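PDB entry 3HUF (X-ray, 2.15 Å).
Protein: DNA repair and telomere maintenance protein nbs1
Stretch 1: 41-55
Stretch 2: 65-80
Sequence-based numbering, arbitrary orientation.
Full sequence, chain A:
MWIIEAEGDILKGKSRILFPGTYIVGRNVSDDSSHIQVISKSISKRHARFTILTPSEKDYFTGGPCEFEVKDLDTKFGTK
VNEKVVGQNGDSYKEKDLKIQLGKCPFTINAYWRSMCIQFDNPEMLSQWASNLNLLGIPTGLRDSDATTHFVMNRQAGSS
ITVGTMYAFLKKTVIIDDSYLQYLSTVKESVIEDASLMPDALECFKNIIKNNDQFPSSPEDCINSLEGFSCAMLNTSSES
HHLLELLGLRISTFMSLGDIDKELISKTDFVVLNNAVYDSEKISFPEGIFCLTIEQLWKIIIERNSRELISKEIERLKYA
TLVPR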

# COMPACT_ATOMS: atom_id res chain seq x y z
N LYS A 41 -23.61 20.23 21.62
CA LYS A 41 -23.74 21.40 22.49
C LYS A 41 -22.43 22.07 22.88
O LYS A 41 -22.31 23.30 22.83
N SER A 42 -21.45 21.26 23.30
CA SER A 42 -20.24 21.77 23.95
C SER A 42 -19.08 22.02 22.98
O SER A 42 -17.99 22.44 23.39
N ILE A 43 -19.33 21.78 21.70
CA ILE A 43 -18.35 22.04 20.64
C ILE A 43 -18.50 23.49 20.18
O ILE A 43 -19.61 23.93 19.89
N SER A 44 -17.40 24.24 20.16
CA SER A 44 -17.41 25.62 19.69
C SER A 44 -17.71 25.68 18.20
O SER A 44 -17.47 24.70 17.48
N LYS A 45 -18.23 26.83 17.76
CA LYS A 45 -18.55 27.07 16.36
C LYS A 45 -17.40 26.72 15.41
O LYS A 45 -17.59 26.01 14.44
N ARG A 46 -16.22 27.28 15.70
CA ARG A 46 -14.97 26.85 15.08
C ARG A 46 -14.14 26.30 16.24
O ARG A 46 -13.73 27.07 17.11
N HIS A 47 -13.89 24.99 16.27
CA HIS A 47 -13.37 24.35 17.49
C HIS A 47 -11.90 23.93 17.43
O HIS A 47 -11.12 24.25 18.33
N ALA A 48 -11.56 23.19 16.38
CA ALA A 48 -10.22 22.65 16.21
C ALA A 48 -9.71 22.82 14.78
O ALA A 48 -10.50 22.92 13.84
N ARG A 49 -8.40 22.85 14.64
CA ARG A 49 -7.76 22.71 13.35
C ARG A 49 -7.00 21.38 13.31
O ARG A 49 -6.28 21.07 14.25
N PHE A 50 -7.24 20.59 12.28
CA PHE A 50 -6.49 19.37 12.01
C PHE A 50 -5.62 19.69 10.80
O PHE A 50 -6.13 20.13 9.78
N THR A 51 -4.32 19.46 10.93
CA THR A 51 -3.37 19.66 9.84
C THR A 51 -2.69 18.33 9.62
O THR A 51 -2.16 17.72 10.56
N ILE A 52 -2.78 17.83 8.40
CA ILE A 52 -2.14 16.57 8.06
C ILE A 52 -0.98 16.90 7.16
O ILE A 52 -1.16 17.57 6.14
N LEU A 53 0.23 16.48 7.55
CA LEU A 53 1.37 16.75 6.69
C LEU A 53 1.40 15.73 5.58
O LEU A 53 0.87 14.65 5.69
N THR A 54 2.03 16.11 4.49
CA THR A 54 2.26 15.28 3.34
C THR A 54 3.28 14.14 3.73
O THR A 54 4.03 14.28 4.70
N PRO A 55 3.25 12.99 3.06
CA PRO A 55 4.16 11.92 3.54
C PRO A 55 5.65 12.12 3.22
O PRO A 55 5.99 12.85 2.30
N PRO A 65 2.15 6.63 9.37
CA PRO A 65 1.15 7.55 8.88
C PRO A 65 1.69 8.96 8.59
O PRO A 65 2.77 9.35 9.09
N CYS A 66 0.94 9.73 7.81
CA CYS A 66 1.22 11.16 7.69
C CYS A 66 1.02 11.79 9.05
O CYS A 66 0.10 11.40 9.79
N GLU A 67 1.88 12.74 9.39
CA GLU A 67 1.78 13.43 10.69
C GLU A 67 0.44 14.16 10.78
O GLU A 67 0.03 14.89 9.86
N PHE A 68 -0.24 13.93 11.89
CA PHE A 68 -1.58 14.48 12.12
C PHE A 68 -1.44 15.46 13.29
O PHE A 68 -1.06 15.08 14.39
N GLU A 69 -1.77 16.73 13.04
CA GLU A 69 -1.66 17.76 14.07
C GLU A 69 -3.03 18.31 14.43
O GLU A 69 -3.91 18.42 13.57
N VAL A 70 -3.21 18.63 15.70
CA VAL A 70 -4.48 19.16 16.22
C VAL A 70 -4.17 20.42 17.01
O VAL A 70 -3.36 20.37 17.92
N LYS A 71 -4.79 21.54 16.65
CA LYS A 71 -4.79 22.73 17.47
C LYS A 71 -6.18 23.03 18.03
O LYS A 71 -7.18 22.94 17.33
N ASP A 72 -6.22 23.41 19.30
CA ASP A 72 -7.46 23.87 19.90
C ASP A 72 -7.57 25.35 19.56
O ASP A 72 -6.60 26.09 19.72
N LEU A 73 -8.74 25.78 19.09
CA LEU A 73 -8.90 27.19 18.69
C LEU A 73 -9.49 28.04 19.82
O LEU A 73 -10.58 28.61 19.70
N ASP A 74 -8.72 28.13 20.91
CA ASP A 74 -9.07 28.90 22.10
C ASP A 74 -10.55 28.69 22.51
O ASP A 74 -11.31 29.65 22.66
N THR A 75 -10.94 27.43 22.70
CA THR A 75 -12.35 27.06 22.88
C THR A 75 -12.82 27.13 24.32
O THR A 75 -12.01 27.17 25.26
N LYS A 76 -14.14 27.15 24.49
CA LYS A 76 -14.76 27.10 25.82
C LYS A 76 -14.35 25.86 26.62
O LYS A 76 -13.88 25.98 27.75
N PHE A 77 -14.50 24.67 26.02
CA PHE A 77 -14.30 23.42 26.77
C PHE A 77 -13.07 22.57 26.44
O PHE A 77 -12.88 21.52 27.04
N GLY A 78 -12.23 23.02 25.50
CA GLY A 78 -10.96 22.35 25.20
C GLY A 78 -11.04 21.20 24.19
O GLY A 78 -12.12 20.84 23.72
N THR A 79 -9.87 20.62 23.87
CA THR A 79 -9.74 19.48 22.94
C THR A 79 -8.75 18.47 23.51
O THR A 79 -7.71 18.85 24.06
N LYS A 80 -9.07 17.18 23.39
CA LYS A 80 -8.17 16.14 23.87
C LYS A 80 -7.94 15.19 22.72
O LYS A 80 -8.86 14.95 21.92

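The strongest side-chain link between the stretches is made by His47. Its CA-to-CB bond points away from the second stretch, but chi1 is t and the ring end comes back toward it. His47 NE2 donates a hydrogen bond to Gly78 O at 2.9 Å. At the other ring nitrogen, Ser44 N donates to His47 ND1 at 2.9 Å, so both ring nitrogens are engaged and the ring is held in place. Thr79 OG1 also lies at the ring edge, 3.1 Å from His47 NE2.

Asp72, with chi1 t, organises the turn that faces this ring. Thr75 OG1 and Thr79 OG1 each donate to Asp72 OD1 at 2.8 Å. Thr75 N donates to Asp72 OD2 at 3.1 Å, and Gly78 N donates to Thr75 OG1 at 2.9 Å. Thr75 is p and points toward the first stretch. Thr75 CG2 sits over one face of the His47 ring, 3.5 Å from the ring centroid, in a CH-pi contact. Nearby, Ser44 OG approaches Thr75 CB at 3.3 Å.

Backbone hydrogen bonds join the antiparallel strands 48-52 and 68-72. Arg49 and Lys71 pair in both directions, as do Thr51 and Glu69. Leu73 N to His47 O (2.9 Å) and Leu53 N to Glu67 O (2.8 Å) extend the ladder at its two ends.

Three waters add bridges. One links Ser42 O, Ser44 OG and Phe77 N. A second donates to Arg46 O and Leu73 O. The third donates to Thr54 O and accepts from Glu67 N.

Ala48, Phe50, Ile52, Phe68, Val70 and Asp72 share one face of the sheet. Phe50 (m) and Phe68 (t) meet obliquely, with Phe50 CD2 3.8 Å from Phe68 CZ. Phe50 CD1 also touches Val70 CG2 at 3.8 Å. Ile52 (m, t) lays CG1 over the Phe68 ring, 4.2 Å from its centroid. Ile52 CG2 reaches Cys66 CB at 3.7 Å. Cys66 (m) points toward the first stretch, and its SG packs 3.7 Å from Pro55 CD.

Arg49, Thr51, Glu69 and Lys71 lie on the other face. Thr51 CB is 3.6 Å from Glu69 OE1. Leu53 (m, t) bends its end inward, placing CD1 3.5 Å from Glu69 OE2. Glu67 OE1 and Glu69 OE2 are 2.7 Å apart, so one of the two acid groups is probably protonated.

Leu73 (m, t) points toward the first stretch, and its CD1 lies over one face of the Arg46 guanidinium. Phe77 (m) brings CD1 to 3.7 Å from Ser42 CB.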

# COMPACT_ATOMS: atom_id res chain seq x y z
CB LYS A 41 -24.50 21.03 23.78
CG LYS A 41 -26.00 21.31 23.74
CD LYS A 41 -26.44 22.43 24.70
CE LYS A 41 -27.93 22.75 24.53
NZ LYS A 41 -28.42 23.94 25.29
CB SER A 42 -19.80 20.82 25.07
OG SER A 42 -19.47 19.54 24.53
CB ILE A 43 -18.58 21.09 19.45
CG1 ILE A 43 -18.49 19.65 19.94
CG2 ILE A 43 -17.57 21.35 18.29
CD1 ILE A 43 -18.69 18.60 18.86
CB SER A 44 -16.08 26.29 19.94
OG SER A 44 -15.73 26.19 21.29
CB LYS A 45 -18.96 28.52 16.15
CG LYS A 45 -20.28 28.87 16.79
CD LYS A 45 -20.74 30.24 16.34
CE LYS A 45 -21.25 31.01 17.52
NZ LYS A 45 -20.13 31.28 18.46
CB ARG A 46 -14.25 28.03 14.43
CG ARG A 46 -14.96 28.66 13.24
CD ARG A 46 -14.20 29.90 12.70
NE ARG A 46 -12.84 29.61 12.22
CZ ARG A 46 -11.71 29.91 12.88
NH1 ARG A 46 -11.76 30.52 14.06
NH2 ARG A 46 -10.53 29.60 12.35
CB HIS A 47 -14.25 23.17 17.92
CG HIS A 47 -13.96 22.68 19.31
ND1 HIS A 47 -14.77 22.96 20.38
CD2 HIS A 47 -12.93 21.95 19.79
CE1 HIS A 47 -14.25 22.42 21.48
NE2 HIS A 47 -13.14 21.80 21.14
CB ALA A 48 -10.20 21.15 16.59
CB ARG A 49 -6.81 23.88 13.10
CG ARG A 49 -6.08 23.79 11.78
CD ARG A 49 -5.04 24.90 11.63
NE ARG A 49 -5.62 26.22 11.92
CZ ARG A 49 -6.27 26.98 11.04
NH1 ARG A 49 -6.43 26.59 9.77
NH2 ARG A 49 -6.76 28.15 11.44
CB PHE A 50 -7.40 18.22 11.59
CG PHE A 50 -8.41 17.77 12.63
CD1 PHE A 50 -8.36 18.22 13.95
CD2 PHE A 50 -9.38 16.87 12.26
CE1 PHE A 50 -9.30 17.78 14.87
CE2 PHE A 50 -10.32 16.40 13.18
CZ PHE A 50 -10.28 16.86 14.48
CB THR A 51 -2.30 20.75 10.15
OG1 THR A 51 -2.96 21.98 10.46
CG2 THR A 51 -1.40 20.99 8.94
CB ILE A 52 -3.13 15.59 7.42
CG1 ILE A 52 -4.23 15.28 8.45
CG2 ILE A 52 -2.40 14.31 6.96
CD1 ILE A 52 -5.37 14.50 7.91
CB LEU A 53 2.71 16.83 7.45
CG LEU A 53 2.80 17.82 8.60
CD1 LEU A 53 4.21 17.80 9.23
CD2 LEU A 53 2.38 19.25 8.17
CB THR A 54 2.72 16.30 2.26
OG1 THR A 54 2.01 16.18 1.02
CG2 THR A 54 4.18 16.42 2.14
CB PRO A 55 3.62 10.67 2.85
CG PRO A 55 2.93 11.18 1.61
CD PRO A 55 2.39 12.54 1.95
CB PRO A 65 0.17 7.63 10.07
CG PRO A 65 1.04 7.51 11.27
CD PRO A 65 2.11 6.50 10.86
CB CYS A 66 0.26 11.80 6.70
SG CYS A 66 0.56 11.33 4.99
CB GLU A 67 2.92 14.44 10.86
CG GLU A 67 2.92 15.13 12.22
CD GLU A 67 4.18 15.90 12.44
OE1 GLU A 67 4.10 17.10 12.81
OE2 GLU A 67 5.26 15.30 12.22
CB PHE A 68 -2.51 13.31 12.46
CG PHE A 68 -4.00 13.63 12.36
CD1 PHE A 68 -4.80 12.94 11.45
CD2 PHE A 68 -4.60 14.58 13.20
CE1 PHE A 68 -6.17 13.19 11.37
CE2 PHE A 68 -5.97 14.82 13.14
CZ PHE A 68 -6.75 14.13 12.21
CB GLU A 69 -0.75 18.90 13.60
CG GLU A 69 0.52 18.38 12.99
CD GLU A 69 1.33 19.42 12.26
OE1 GLU A 69 0.80 20.49 11.93
OE2 GLU A 69 2.52 19.15 12.02
CB VAL A 70 -5.20 18.13 17.14
CG1 VAL A 70 -6.38 18.77 17.88
CG2 VAL A 70 -5.66 16.89 16.34
CB LYS A 71 -4.33 23.94 16.67
CG LYS A 71 -2.85 23.95 16.34
CD LYS A 71 -2.29 25.34 16.61
CE LYS A 71 -2.67 25.81 18.03
NZ LYS A 71 -2.26 27.22 18.35
CB ASP A 72 -7.45 23.65 21.41
CG ASP A 72 -8.68 24.21 22.07
OD1 ASP A 72 -9.75 23.54 22.06
OD2 ASP A 72 -8.61 25.35 22.56
CB LEU A 73 -9.73 27.31 17.39
CG LEU A 73 -9.29 26.50 16.16
CD1 LEU A 73 -10.32 26.60 15.05
CD2 LEU A 73 -7.91 26.93 15.65
CB ASP A 74 -8.71 30.38 21.88
CG ASP A 74 -7.20 30.60 21.52
OD1 ASP A 74 -6.88 31.63 20.89
OD2 ASP A 74 -6.33 29.75 21.86
CB THR A 75 -12.68 25.64 22.34
OG1 THR A 75 -12.05 24.65 23.16
CG2 THR A 75 -12.22 25.48 20.90
CB LYS A 76 -16.29 27.16 25.70
CG LYS A 76 -17.01 27.46 27.02
CD LYS A 76 -18.47 27.82 26.78
CE LYS A 76 -19.08 28.49 27.99
NZ LYS A 76 -20.43 29.05 27.68
CB PHE A 77 -15.58 22.58 26.74
CG PHE A 77 -16.76 23.24 27.39
CD1 PHE A 77 -17.89 23.55 26.66
CD2 PHE A 77 -16.73 23.58 28.74
CE1 PHE A 77 -18.98 24.18 27.26
CE2 PHE A 77 -17.81 24.20 29.36
CZ PHE A 77 -18.95 24.51 28.61
CB THR A 79 -9.24 19.94 21.55
OG1 THR A 79 -10.13 20.94 21.04
CG2 THR A 79 -9.16 18.76 20.54
CB LYS A 80 -8.78 15.34 25.04
CG LYS A 80 -9.26 16.17 26.25
CD LYS A 80 -9.69 15.27 27.41
CE LYS A 80 -9.90 16.06 28.67
NZ LYS A 80 -10.08 15.20 29.90
O HOH W 1 -15.95 24.40 23.45
O HOH W 2 -13.08 29.29 18.53
O HOH W 3 3.97 13.38 7.43